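Local coordinates for VIN1 (Oscarella pearsei, PDB 6BFI), which is a vinculin homolog that binds actin filaments and may play a role in cell-cell adhesion, at residues P203-S208 with F229-V234; Q142-V147 with A158-N163; D447-V452 with E477-A482; C213-K218 with P463-A468; D388-S393 with R457-N462. All blocks are in the same frame, centred on the assembly; numbering follows the deposited sequence.

Interactions 1, 3 and 5 are buried; interactions 2 and 4 are partly buried. All but interaction 1 lie at helix ends. Helix 185-215 serves interactions 1 and 4. Helix 466-493 serves interactions 3 and 4, so interaction 4 joins these two helices. Interaction 1 is aliphatic packing in mid-helix and touches both interaction 2 and interaction 3. Interaction 2 pairs two aromatic rings and adds an amide-to-hydroxyl bond near the surface. Interaction 3 packs a buried indole against aliphatic groups, with one weak polar bond. Interaction 4 is built round a helix N-cap asparagine. Interaction 5 touches interaction 4 and brings two helix ends together through methyls and a carbonyl oxygen.

Interaction 1: residues P203-S208 with F229-V234; sequences PILISS and FGRDYV
Around Leu205 and Val234 the two helical segments run nearly antiparallel, with their axes 156° apart in direction and 8.8 Å apart at closest approach. Val234 carries most of the apolar contact. Its CG1, anti to the backbone N (chi1 -178°), lies 3.6 Å from Leu205 CB. Its other methyl, CG2, meets Ile204 CG2 at 3.9 Å, and these two side chains cross at about a right angle. Leu205 sends its branch further on, so that CD1 sits 4.2 Å from Arg231 CG. This is the packing of neighbouring antiparallel helices in a helical bundle, here helix 185-215 against helix 224-249. Tyr471 of helix 466-493 covers the contact by touching both Ser208 and Val234. The backbones are closest at Ser208 and Arg231, one turn on from Leu205. Ser208 OG stands 3.5 Å from Arg231 CA and also gives a 2.7 Å hydrogen bond to Leu205 O in its own helix. That bond takes up the hydroxyl in a buried place and fixes its rotation. An alanine here removes the hydroxyl, which would probably leave Leu205 O without this donor and open a small gap beside Arg231 CA and CB. The end of Arg231 leads away from residues 203-208 and runs on along helix 185-215 to Ile209 and Cys212. Its NE makes a 3.0 Å salt bridge with Asp232 OD1, meeting the oxygen from above the carboxylate plane.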
# COMPACT_ATOMS: atom_id res chain seq x y z
N PRO A 203 21.35 -4.42 18.54
CA PRO A 203 22.57 -5.25 18.56
C PRO A 203 23.52 -4.93 17.42
O PRO A 203 24.73 -5.14 17.55
CB PRO A 203 22.03 -6.68 18.47
CG PRO A 203 20.74 -6.54 17.76
CD PRO A 203 20.16 -5.24 18.24
N ILE A 204 23.00 -4.43 16.29
CA ILE A 204 23.88 -3.97 15.22
C ILE A 204 24.72 -2.80 15.71
O ILE A 204 25.93 -2.72 15.43
CB ILE A 204 23.06 -3.59 13.98
CG1 ILE A 204 21.98 -4.64 13.71
CG2 ILE A 204 23.97 -3.44 12.77
CD1 ILE A 204 22.49 -6.05 13.59
N LEU A 205 24.10 -1.88 16.45
CA LEU A 205 24.83 -0.74 16.99
C LEU A 205 25.93 -1.20 17.94
O LEU A 205 27.10 -0.81 17.79
CB LEU A 205 23.86 0.21 17.70
CG LEU A 205 24.52 1.38 18.43
CD1 LEU A 205 25.41 2.16 17.48
CD2 LEU A 205 23.47 2.28 19.05
N ILE A 206 25.58 -2.03 18.93
CA ILE A 206 26.61 -2.45 19.88
C ILE A 206 27.71 -3.24 19.18
O ILE A 206 28.89 -3.15 19.55
CB ILE A 206 26.00 -3.24 21.06
CG1 ILE A 206 25.49 -4.60 20.60
CG2 ILE A 206 24.88 -2.44 21.71
CD1 ILE A 206 25.11 -5.53 21.74
N SER A 207 27.36 -3.99 18.13
CA SER A 207 28.37 -4.73 17.38
C SER A 207 29.33 -3.79 16.67
O SER A 207 30.56 -3.92 16.80
CB SER A 207 27.69 -5.67 16.39
OG SER A 207 28.65 -6.44 15.68
N SER A 208 28.79 -2.82 15.93
CA SER A 208 29.64 -1.85 15.23
C SER A 208 30.55 -1.11 16.21
O SER A 208 31.73 -0.88 15.92
CB SER A 208 28.78 -0.87 14.44
OG SER A 208 27.89 -0.17 15.29
N PHE A 229 32.03 5.03 10.17
CA PHE A 229 30.91 5.23 9.26
C PHE A 229 29.80 4.22 9.52
O PHE A 229 28.62 4.57 9.53
CB PHE A 229 31.38 5.15 7.80
CG PHE A 229 30.26 5.29 6.80
CD1 PHE A 229 29.59 4.18 6.32
CD2 PHE A 229 29.88 6.54 6.34
CE1 PHE A 229 28.57 4.30 5.40
CE2 PHE A 229 28.85 6.68 5.43
CZ PHE A 229 28.20 5.55 4.96
N GLY A 230 30.17 2.95 9.71
CA GLY A 230 29.16 1.94 10.01
C GLY A 230 28.40 2.25 11.28
O GLY A 230 27.16 2.30 11.30
N ARG A 231 29.14 2.49 12.37
CA ARG A 231 28.52 2.83 13.64
C ARG A 231 27.58 4.02 13.51
O ARG A 231 26.40 3.94 13.88
CB ARG A 231 29.60 3.11 14.69
CG ARG A 231 29.05 3.59 16.02
CD ARG A 231 30.16 4.25 16.83
NE ARG A 231 30.74 5.37 16.10
CZ ARG A 231 31.92 5.91 16.37
NH1 ARG A 231 32.66 5.43 17.36
NH2 ARG A 231 32.36 6.94 15.65
N ASP A 232 28.07 5.13 12.95
CA ASP A 232 27.25 6.33 12.83
C ASP A 232 26.08 6.12 11.88
O ASP A 232 25.05 6.79 12.02
CB ASP A 232 28.11 7.51 12.36
CG ASP A 232 29.24 7.81 13.32
OD1 ASP A 232 29.18 7.36 14.48
OD2 ASP A 232 30.20 8.51 12.92
N TYR A 233 26.21 5.20 10.92
CA TYR A 233 25.08 4.84 10.08
C TYR A 233 23.99 4.19 10.91
O TYR A 233 22.80 4.51 10.76
CB TYR A 233 25.54 3.91 8.96
CG TYR A 233 24.41 3.20 8.24
CD1 TYR A 233 23.71 3.82 7.21
CD2 TYR A 233 24.04 1.91 8.60
CE1 TYR A 233 22.68 3.17 6.56
CE2 TYR A 233 23.01 1.25 7.95
CZ TYR A 233 22.33 1.89 6.93
OH TYR A 233 21.30 1.24 6.28
N VAL A 234 24.36 3.27 11.80
CA VAL A 234 23.35 2.64 12.64
C VAL A 234 22.75 3.66 13.61
O VAL A 234 21.54 3.65 13.88
CB VAL A 234 23.94 1.42 13.38
CG1 VAL A 234 22.87 0.75 14.23
CG2 VAL A 234 24.53 0.44 12.38

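Interaction 2: residues Q142-V147 with A158-N163; sequences QEYLDV and ATFLQN
Tyr144 and Phe160 both hold CG anti to the backbone N, with chi1 -170° and 160°, which places each CG so that the rings can meet between the segments. The two side chains slide past each other in opposite directions. Their planes are near parallel but displaced, with ring centroids 5.3 Å apart, so the rings barely overlap. Tyr144 CE2 lies 3.5 Å from Phe160 CD1. The next atom round the ring, Phe160 CE1, comes to 3.7 Å from Tyr144 O, which sits at the edge of the phenyl ring and in its plane. Val147 adds a looser apolar contact, its CB 4.3 Å from Phe160 CD1. The tyrosine hydroxyl reaches past the phenylalanine to Asn163. Asn163 ND2 donates to Tyr144 OH at 3.0 Å. The N-H...O angle of 142° makes the bond bent, and the oxygen lies somewhat out of the amide plane. Asn163 CB also touches the ring obliquely, 3.6 Å from Tyr144 CE2. The polar end of the pair thus lies with the exposed Asn163, while the phenyl group is buried and also touches Ala148 and Ile151 of the connecting loop. Leu145 starts away from the other segment but its end comes nearer, and it packs on Leu164 and Met168 of helix 154-178 and on Leu238 and Ile242 of helix 224-249. This is an alpha-alpha hairpin within a helical bundle: helix 102-145 ends, a short connection follows, and helix 154-178 runs back beside it.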
# COMPACT_ATOMS: atom_id res chain seq x y z
N GLN A 142 16.62 9.00 22.44
CA GLN A 142 17.20 9.50 21.20
C GLN A 142 18.41 10.38 21.47
O GLN A 142 19.43 10.29 20.78
CB GLN A 142 16.14 10.27 20.41
CG GLN A 142 16.62 10.78 19.08
CD GLN A 142 15.63 11.71 18.43
OE1 GLN A 142 14.97 12.51 19.10
NE2 GLN A 142 15.50 11.61 17.11
N GLU A 143 18.32 11.25 22.49
CA GLU A 143 19.46 12.08 22.85
C GLU A 143 20.63 11.24 23.35
O GLU A 143 21.78 11.52 23.03
CB GLU A 143 19.05 13.11 23.91
CG GLU A 143 18.14 14.21 23.39
CD GLU A 143 17.42 14.95 24.50
OE1 GLU A 143 17.72 14.68 25.69
OE2 GLU A 143 16.56 15.80 24.20
N TYR A 144 20.34 10.20 24.14
CA TYR A 144 21.43 9.37 24.64
C TYR A 144 22.07 8.52 23.55
O TYR A 144 23.19 8.03 23.75
CB TYR A 144 20.94 8.47 25.78
CG TYR A 144 22.08 7.76 26.49
CD1 TYR A 144 23.04 8.48 27.18
CD2 TYR A 144 22.19 6.37 26.47
CE1 TYR A 144 24.08 7.84 27.83
CE2 TYR A 144 23.22 5.73 27.12
CZ TYR A 144 24.17 6.47 27.80
OH TYR A 144 25.20 5.83 28.44
N LEU A 145 21.40 8.33 22.41
CA LEU A 145 22.00 7.56 21.33
C LEU A 145 23.34 8.15 20.88
O LEU A 145 24.28 7.41 20.56
CB LEU A 145 21.04 7.48 20.14
CG LEU A 145 19.93 6.43 20.23
CD1 LEU A 145 19.04 6.50 19.00
CD2 LEU A 145 20.53 5.05 20.40
N ASP A 146 23.45 9.48 20.87
CA ASP A 146 24.63 10.13 20.31
C ASP A 146 25.89 9.91 21.15
O ASP A 146 26.98 10.20 20.66
CB ASP A 146 24.37 11.63 20.15
CG ASP A 146 24.91 12.18 18.84
OD1 ASP A 146 24.64 11.56 17.78
OD2 ASP A 146 25.60 13.22 18.86
N VAL A 147 25.75 9.42 22.38
CA VAL A 147 26.92 9.17 23.22
C VAL A 147 27.81 8.07 22.65
O VAL A 147 29.02 8.05 22.92
CB VAL A 147 26.45 8.84 24.66
CG1 VAL A 147 27.62 8.49 25.56
CG2 VAL A 147 25.68 10.02 25.24
N ALA A 158 30.21 -1.05 27.71
CA ALA A 158 29.45 -1.75 28.75
C ALA A 158 28.55 -0.78 29.51
O ALA A 158 27.34 -1.02 29.64
CB ALA A 158 30.40 -2.47 29.70
N THR A 159 29.12 0.32 30.01
CA THR A 159 28.32 1.29 30.76
C THR A 159 27.24 1.91 29.88
O THR A 159 26.07 2.00 30.28
CB THR A 159 29.22 2.37 31.34
OG1 THR A 159 29.79 3.14 30.27
CG2 THR A 159 30.34 1.75 32.16
N PHE A 160 27.62 2.36 28.68
CA PHE A 160 26.65 2.90 27.74
C PHE A 160 25.55 1.90 27.44
O PHE A 160 24.37 2.27 27.37
CB PHE A 160 27.37 3.32 26.45
CG PHE A 160 26.47 3.45 25.25
CD1 PHE A 160 25.75 4.61 25.03
CD2 PHE A 160 26.35 2.41 24.34
CE1 PHE A 160 24.93 4.73 23.92
CE2 PHE A 160 25.53 2.52 23.24
CZ PHE A 160 24.82 3.68 23.03
N LEU A 161 25.90 0.63 27.27
CA LEU A 161 24.90 -0.40 27.02
C LEU A 161 23.93 -0.51 28.19
O LEU A 161 22.70 -0.49 28.00
CB LEU A 161 25.60 -1.74 26.75
CG LEU A 161 24.90 -2.84 25.95
CD1 LEU A 161 25.91 -3.91 25.56
CD2 LEU A 161 23.74 -3.47 26.71
N GLN A 162 24.46 -0.62 29.41
CA GLN A 162 23.61 -0.75 30.58
C GLN A 162 22.80 0.51 30.88
O GLN A 162 21.87 0.45 31.69
CB GLN A 162 24.45 -1.13 31.81
CG GLN A 162 24.98 0.05 32.59
CD GLN A 162 25.74 -0.37 33.84
OE1 GLN A 162 26.37 -1.43 33.86
NE2 GLN A 162 25.67 0.45 34.88
N ASN A 163 23.14 1.64 30.26
CA ASN A 163 22.29 2.81 30.33
C ASN A 163 21.27 2.87 29.19
O ASN A 163 20.22 3.49 29.34
CB ASN A 163 23.12 4.10 30.31
CG ASN A 163 24.15 4.13 31.42
OD1 ASN A 163 24.12 3.31 32.34
ND2 ASN A 163 25.08 5.08 31.34

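Interaction 3: residues D447-V452 with E477-A482; sequences DISTAV and EKWLEA
Ile448 and Val452 form the apolar centre with Trp479. Val452 CG2 is 4.0 Å from Trp479 CD1, and the two side chains cross obliquely. Ile448 CG2 approaches the same indole carbon at 4.3 Å. The same methyl also faces Ala482 CB, one turn further along helix 466-493, at 4.4 Å. Trp479 CG is anti to the backbone N (chi1 -173°), and the turn about the next bond brings the CD1-NE1 edge to the other segment. Phe410 of helix 399-427 meets the indole with its ring plane turned at about 55°, and Ile383 of helix 381-390 also touches it. At the outer side of Ile448, CG1 rests 4.2 Å from Lys478 CB. Only the base of the lysine takes part, since its chain then leads away.

The polar edge is at Ser449. Its OG lies near the indole plane, 2.9 Å from Trp479 NE1. The N-H...O angle is 127°, so the bond is weak. Ser449 OG also bonds to Leu445 O in the turn before and to Thr414 OG1, which in turn makes a weak bond with Trp479 NE1. The buried N-H and hydroxyl are therefore satisfied as a small polar group within an apolar setting. The surroundings are those of a helical-bundle core: a tryptophan of helix 466-493 is packed between the end of helix 432-449, the start of helix 452-460, and helices 399-427 and 381-390.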
# COMPACT_ATOMS: atom_id res chain seq x y z
N ASP A 447 19.61 2.14 1.05
CA ASP A 447 20.13 2.65 2.31
C ASP A 447 21.07 1.65 2.97
O ASP A 447 22.18 2.01 3.37
CB ASP A 447 18.98 3.02 3.24
CG ASP A 447 19.46 3.61 4.55
OD1 ASP A 447 19.91 4.78 4.54
OD2 ASP A 447 19.37 2.91 5.58
N ILE A 448 20.64 0.39 3.09
CA ILE A 448 21.50 -0.61 3.71
C ILE A 448 22.68 -0.93 2.80
O ILE A 448 23.75 -1.34 3.27
CB ILE A 448 20.70 -1.88 4.07
CG1 ILE A 448 21.57 -2.85 4.88
CG2 ILE A 448 20.18 -2.57 2.82
CD1 ILE A 448 22.24 -2.21 6.09
N SER A 449 22.53 -0.74 1.49
CA SER A 449 23.64 -0.95 0.58
C SER A 449 24.76 0.06 0.82
O SER A 449 25.93 -0.23 0.55
CB SER A 449 23.17 -0.87 -0.87
OG SER A 449 22.23 -1.90 -1.16
N THR A 450 24.43 1.25 1.34
CA THR A 450 25.48 2.22 1.64
C THR A 450 26.47 1.72 2.69
O THR A 450 27.59 2.24 2.77
CB THR A 450 24.89 3.55 2.11
OG1 THR A 450 24.32 3.40 3.41
CG2 THR A 450 23.83 4.04 1.13
N ALA A 451 26.09 0.72 3.49
CA ALA A 451 26.93 0.25 4.59
C ALA A 451 27.71 -1.01 4.27
O ALA A 451 28.51 -1.45 5.10
CB ALA A 451 26.07 0.01 5.84
N VAL A 452 27.52 -1.59 3.08
CA VAL A 452 28.15 -2.87 2.77
C VAL A 452 29.63 -2.68 2.46
O VAL A 452 30.49 -3.39 3.00
CB VAL A 452 27.40 -3.55 1.61
CG1 VAL A 452 28.22 -4.69 1.04
CG2 VAL A 452 26.05 -4.05 2.09
N GLU A 477 23.94 -10.24 5.83
CA GLU A 477 22.64 -10.88 5.99
C GLU A 477 21.51 -9.86 6.00
O GLU A 477 20.39 -10.19 5.58
CB GLU A 477 22.63 -11.72 7.26
CG GLU A 477 23.61 -12.88 7.23
CD GLU A 477 23.71 -13.60 8.55
OE1 GLU A 477 23.35 -14.80 8.61
OE2 GLU A 477 24.15 -12.97 9.54
N LYS A 478 21.76 -8.64 6.46
CA LYS A 478 20.74 -7.60 6.34
C LYS A 478 20.49 -7.25 4.88
O LYS A 478 19.33 -7.13 4.46
CB LYS A 478 21.15 -6.35 7.13
CG LYS A 478 21.13 -6.55 8.63
CD LYS A 478 19.75 -6.96 9.10
CE LYS A 478 19.79 -7.57 10.49
NZ LYS A 478 18.44 -8.01 10.94
N TRP A 479 21.56 -7.10 4.10
CA TRP A 479 21.39 -6.82 2.68
C TRP A 479 20.67 -7.96 1.97
O TRP A 479 19.78 -7.72 1.14
CB TRP A 479 22.74 -6.56 2.02
CG TRP A 479 22.63 -6.10 0.59
CD1 TRP A 479 22.67 -4.82 0.13
CD2 TRP A 479 22.44 -6.93 -0.57
NE1 TRP A 479 22.52 -4.80 -1.24
CE2 TRP A 479 22.38 -6.09 -1.69
CE3 TRP A 479 22.32 -8.31 -0.76
CZ2 TRP A 479 22.20 -6.57 -2.98
CZ3 TRP A 479 22.14 -8.79 -2.04
CH2 TRP A 479 22.08 -7.92 -3.14
N LEU A 480 21.03 -9.20 2.30
CA LEU A 480 20.37 -10.35 1.67
C LEU A 480 18.90 -10.42 2.06
O LEU A 480 18.05 -10.80 1.24
CB LEU A 480 21.09 -11.64 2.04
CG LEU A 480 22.44 -11.90 1.37
CD1 LEU A 480 23.05 -13.21 1.85
CD2 LEU A 480 22.29 -11.90 -0.14
N GLU A 481 18.58 -10.08 3.31
CA GLU A 481 17.18 -10.09 3.73
C GLU A 481 16.37 -9.04 2.97
O GLU A 481 15.32 -9.36 2.39
CB GLU A 481 17.09 -9.85 5.24
CG GLU A 481 15.68 -9.59 5.74
CD GLU A 481 15.51 -8.19 6.31
OE1 GLU A 481 16.45 -7.69 6.95
OE2 GLU A 481 14.42 -7.60 6.11
N ALA A 482 16.84 -7.79 2.96
CA ALA A 482 16.12 -6.74 2.25
C ALA A 482 15.98 -7.07 0.77
O ALA A 482 14.91 -6.91 0.19
CB ALA A 482 16.82 -5.40 2.45

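Interaction 4: residues C213-K218 with P463-A468; sequences CLVIVK and PGNQAA
This is a small, partly buried contact in which the C-terminal end of helix 185-215 packs against the start of helix 466-493. Its centre is an N-cap. Asn465 stands just before the helix, and its OD1 accepts weak capping bonds from Ala467 N at 3.1 Å and Ala468 N at 3.4 Å. The side chain has CG anti to the backbone N (chi1 -167°), which sets CG on the side of the other segment. Leu214 lies across it, with CD1 3.4 Å from Asn465 OD1. On the ND2 side, Val215 CG1 approaches at 3.4 Å, crossing at about a right angle. The cap amide is thus flanked by two aliphatic side chains and is buried. No hydrogen bond links the two segments. An alanine in place of Asn465 would probably leave the N-H groups of Ala467 and Ala468 without their weak capping acceptor and open a gap beside Leu214 and Val215. Lys218 reaches the same place by a chain bent at several bonds. Its NZ is 3.5 Å from Asn465 ND2, but both are donors and they do not bond. The ammonium instead makes a weak hydrogen bond to Asn462 OD1, in the loop ahead of the cap. Ala468 also touches Val458 of helix 452-460. The apolar end of the contact is Leu214 CD1 against Ala467 CB, at 3.6 Å.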
# COMPACT_ATOMS: atom_id res chain seq x y z
N CYS A 213 36.00 -0.31 18.81
CA CYS A 213 36.90 -0.48 19.94
C CYS A 213 38.06 -1.39 19.61
O CYS A 213 39.17 -1.20 20.11
CB CYS A 213 36.14 -1.02 21.15
SG CYS A 213 34.82 0.05 21.76
N LEU A 214 37.83 -2.40 18.76
CA LEU A 214 38.94 -3.27 18.39
C LEU A 214 39.88 -2.61 17.38
O LEU A 214 41.09 -2.84 17.43
CB LEU A 214 38.43 -4.60 17.84
CG LEU A 214 37.74 -5.53 18.84
CD1 LEU A 214 37.86 -6.98 18.38
CD2 LEU A 214 38.31 -5.36 20.24
N VAL A 215 39.35 -1.77 16.48
CA VAL A 215 40.20 -1.15 15.46
C VAL A 215 40.85 0.15 15.92
O VAL A 215 41.66 0.71 15.17
CB VAL A 215 39.43 -0.87 14.15
CG1 VAL A 215 38.81 -2.14 13.60
CG2 VAL A 215 38.39 0.22 14.36
N ILE A 216 40.52 0.65 17.11
CA ILE A 216 41.16 1.88 17.56
C ILE A 216 42.61 1.64 17.97
O ILE A 216 43.40 2.59 18.02
CB ILE A 216 40.36 2.52 18.71
CG1 ILE A 216 40.83 3.95 18.95
CG2 ILE A 216 40.48 1.69 19.98
CD1 ILE A 216 40.78 4.83 17.72
N VAL A 217 43.00 0.39 18.23
CA VAL A 217 44.34 0.08 18.71
C VAL A 217 45.23 -0.31 17.53
O VAL A 217 46.33 -0.86 17.72
CB VAL A 217 44.31 -1.05 19.76
CG1 VAL A 217 45.50 -0.95 20.70
CG2 VAL A 217 43.00 -1.01 20.54
N LYS A 218 44.78 -0.01 16.31
CA LYS A 218 45.54 -0.41 15.13
C LYS A 218 46.82 0.39 14.94
O LYS A 218 47.70 -0.05 14.20
CB LYS A 218 44.67 -0.31 13.88
CG LYS A 218 43.58 -1.36 13.82
CD LYS A 218 44.16 -2.75 14.03
CE LYS A 218 43.15 -3.66 14.71
NZ LYS A 218 41.87 -3.74 13.97
N PRO A 463 42.74 -7.97 8.94
CA PRO A 463 42.50 -9.41 8.76
C PRO A 463 42.25 -10.17 10.05
O PRO A 463 41.26 -10.90 10.16
CB PRO A 463 43.78 -9.89 8.05
CG PRO A 463 44.41 -8.65 7.50
CD PRO A 463 44.08 -7.57 8.46
N GLY A 464 43.13 -10.03 11.04
CA GLY A 464 43.00 -10.79 12.27
C GLY A 464 41.97 -10.26 13.25
O GLY A 464 42.13 -10.41 14.46
N ASN A 465 40.90 -9.65 12.74
CA ASN A 465 39.87 -9.05 13.58
C ASN A 465 38.58 -9.84 13.38
O ASN A 465 37.94 -9.75 12.33
CB ASN A 465 39.67 -7.58 13.23
CG ASN A 465 38.84 -6.84 14.27
OD1 ASN A 465 38.14 -7.46 15.07
ND2 ASN A 465 38.91 -5.52 14.25
N GLN A 466 38.20 -10.61 14.40
CA GLN A 466 36.99 -11.42 14.30
C GLN A 466 35.73 -10.57 14.41
O GLN A 466 34.72 -10.86 13.76
CB GLN A 466 36.99 -12.51 15.37
CG GLN A 466 35.91 -13.57 15.20
CD GLN A 466 36.21 -14.55 14.08
OE1 GLN A 466 37.19 -14.41 13.35
NE2 GLN A 466 35.36 -15.57 13.95
N ALA A 467 35.77 -9.51 15.23
CA ALA A 467 34.59 -8.66 15.39
C ALA A 467 34.20 -8.00 14.07
O ALA A 467 33.02 -7.96 13.72
CB ALA A 467 34.85 -7.60 16.46
N ALA A 468 35.19 -7.49 13.33
CA ALA A 468 34.90 -6.91 12.02
C ALA A 468 34.34 -7.95 11.07
O ALA A 468 33.45 -7.66 10.26
CB ALA A 468 36.16 -6.27 11.43

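Interaction 5: residues D388-S393 with R457-N462; sequences DAALAS and RVVLEN
Val459 lays its CG1 methyl against two neighbours, 3.8 Å from Leu391 CD2 and 4.1 Å from Ala390 CB. It can do so because CG1 is anti to the backbone N (chi1 169°). The contact joins two helix ends in a helical bundle: helix 381-390 stops at Ala390, and helix 452-460 stops at Leu460. Both chains then leave the helical conformation, at Leu391 and at Glu461. The backbones come very close here, with Ala390 CA and Leu460 CA 4.3 Å apart. A small side chain at Ala390 fits this approach, and its CB sits 4.3 Å from Leu460 CB. Ala390 O points to the other segment and receives a CA-H...O contact from Leu460 CA at 3.5 Å, with an angle of 154° at the hydrogen. No conventional hydrogen bond spans the two segments. Arg399 ties them indirectly, since its NH2 bonds both to Ala392 O and to Leu460 O. Phe403, also of helix 399-427, covers Ala390 and Leu460. On another side, Val459 touches Ala468 and Leu472 of helix 466-493. Leu391 is exposed, and only its end reaches Val459. Leu460 takes the inner place. Its CD1 methyl lies 3.8 Å from Ala389 O and 4.0 Å from Ala390 O.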
# COMPACT_ATOMS: atom_id res chain seq x y z
N ASP A 388 34.26 -12.26 0.07
CA ASP A 388 35.45 -13.08 -0.15
C ASP A 388 36.65 -12.22 -0.55
O ASP A 388 37.79 -12.55 -0.20
CB ASP A 388 35.19 -14.15 -1.21
CG ASP A 388 34.14 -15.15 -0.77
OD1 ASP A 388 33.92 -15.28 0.46
OD2 ASP A 388 33.53 -15.80 -1.64
N ALA A 389 36.41 -11.13 -1.29
CA ALA A 389 37.50 -10.23 -1.64
C ALA A 389 38.06 -9.54 -0.40
O ALA A 389 39.28 -9.33 -0.30
CB ALA A 389 37.02 -9.19 -2.66
N ALA A 390 37.20 -9.20 0.55
CA ALA A 390 37.67 -8.60 1.79
C ALA A 390 38.44 -9.60 2.65
O ALA A 390 39.34 -9.20 3.39
CB ALA A 390 36.49 -8.03 2.59
N LEU A 391 38.11 -10.88 2.54
CA LEU A 391 38.74 -11.92 3.34
C LEU A 391 40.03 -12.45 2.71
O LEU A 391 40.53 -13.49 3.15
CB LEU A 391 37.77 -13.08 3.57
CG LEU A 391 36.59 -12.79 4.49
CD1 LEU A 391 35.62 -13.97 4.51
CD2 LEU A 391 37.08 -12.48 5.90
N ALA A 392 40.57 -11.77 1.71
CA ALA A 392 41.80 -12.22 1.07
C ALA A 392 42.96 -12.11 2.05
O ALA A 392 43.05 -11.17 2.84
CB ALA A 392 42.08 -11.40 -0.18
N SER A 393 43.86 -13.09 1.99
CA SER A 393 45.01 -13.08 2.88
C SER A 393 45.90 -11.88 2.57
O SER A 393 45.95 -11.42 1.42
CB SER A 393 45.81 -14.38 2.74
OG SER A 393 46.73 -14.30 1.67
N ARG A 457 35.41 -3.11 3.78
CA ARG A 457 36.69 -2.42 3.75
C ARG A 457 37.37 -2.42 5.12
O ARG A 457 38.60 -2.42 5.19
CB ARG A 457 36.52 -0.99 3.24
CG ARG A 457 37.80 -0.38 2.67
CD ARG A 457 37.58 1.03 2.15
NE ARG A 457 36.63 1.09 1.04
CZ ARG A 457 36.98 1.00 -0.24
NH1 ARG A 457 38.25 0.84 -0.57
NH2 ARG A 457 36.05 1.06 -1.18
N VAL A 458 36.58 -2.42 6.20
CA VAL A 458 37.17 -2.59 7.53
C VAL A 458 37.77 -3.99 7.66
O VAL A 458 38.86 -4.16 8.21
CB VAL A 458 36.13 -2.33 8.63
CG1 VAL A 458 36.74 -2.62 10.01
CG2 VAL A 458 35.64 -0.89 8.57
N VAL A 459 37.06 -5.00 7.16
CA VAL A 459 37.62 -6.35 7.20
C VAL A 459 38.88 -6.44 6.34
O VAL A 459 39.88 -7.05 6.74
CB VAL A 459 36.57 -7.39 6.78
CG1 VAL A 459 37.23 -8.75 6.57
CG2 VAL A 459 35.50 -7.49 7.84
N LEU A 460 38.84 -5.82 5.16
CA LEU A 460 39.97 -5.90 4.23
C LEU A 460 41.26 -5.39 4.87
O LEU A 460 42.34 -5.95 4.64
CB LEU A 460 39.66 -5.10 2.96
CG LEU A 460 40.80 -5.00 1.94
CD1 LEU A 460 41.03 -6.34 1.25
CD2 LEU A 460 40.53 -3.90 0.93
N GLU A 461 41.17 -4.34 5.68
CA GLU A 461 42.34 -3.72 6.28
C GLU A 461 42.53 -4.12 7.74
O GLU A 461 43.28 -3.45 8.47
CB GLU A 461 42.25 -2.20 6.14
CG GLU A 461 42.48 -1.71 4.72
CD GLU A 461 41.45 -0.70 4.26
OE1 GLU A 461 40.91 0.03 5.11
OE2 GLU A 461 41.17 -0.65 3.04
N ASN A 462 41.89 -5.20 8.18
CA ASN A 462 42.03 -5.70 9.55
C ASN A 462 41.82 -7.21 9.55
O ASN A 462 40.85 -7.72 10.11
CB ASN A 462 41.04 -5.01 10.49
CG ASN A 462 41.47 -3.61 10.85
OD1 ASN A 462 42.61 -3.38 11.25
ND2 ASN A 462 40.55 -2.66 10.72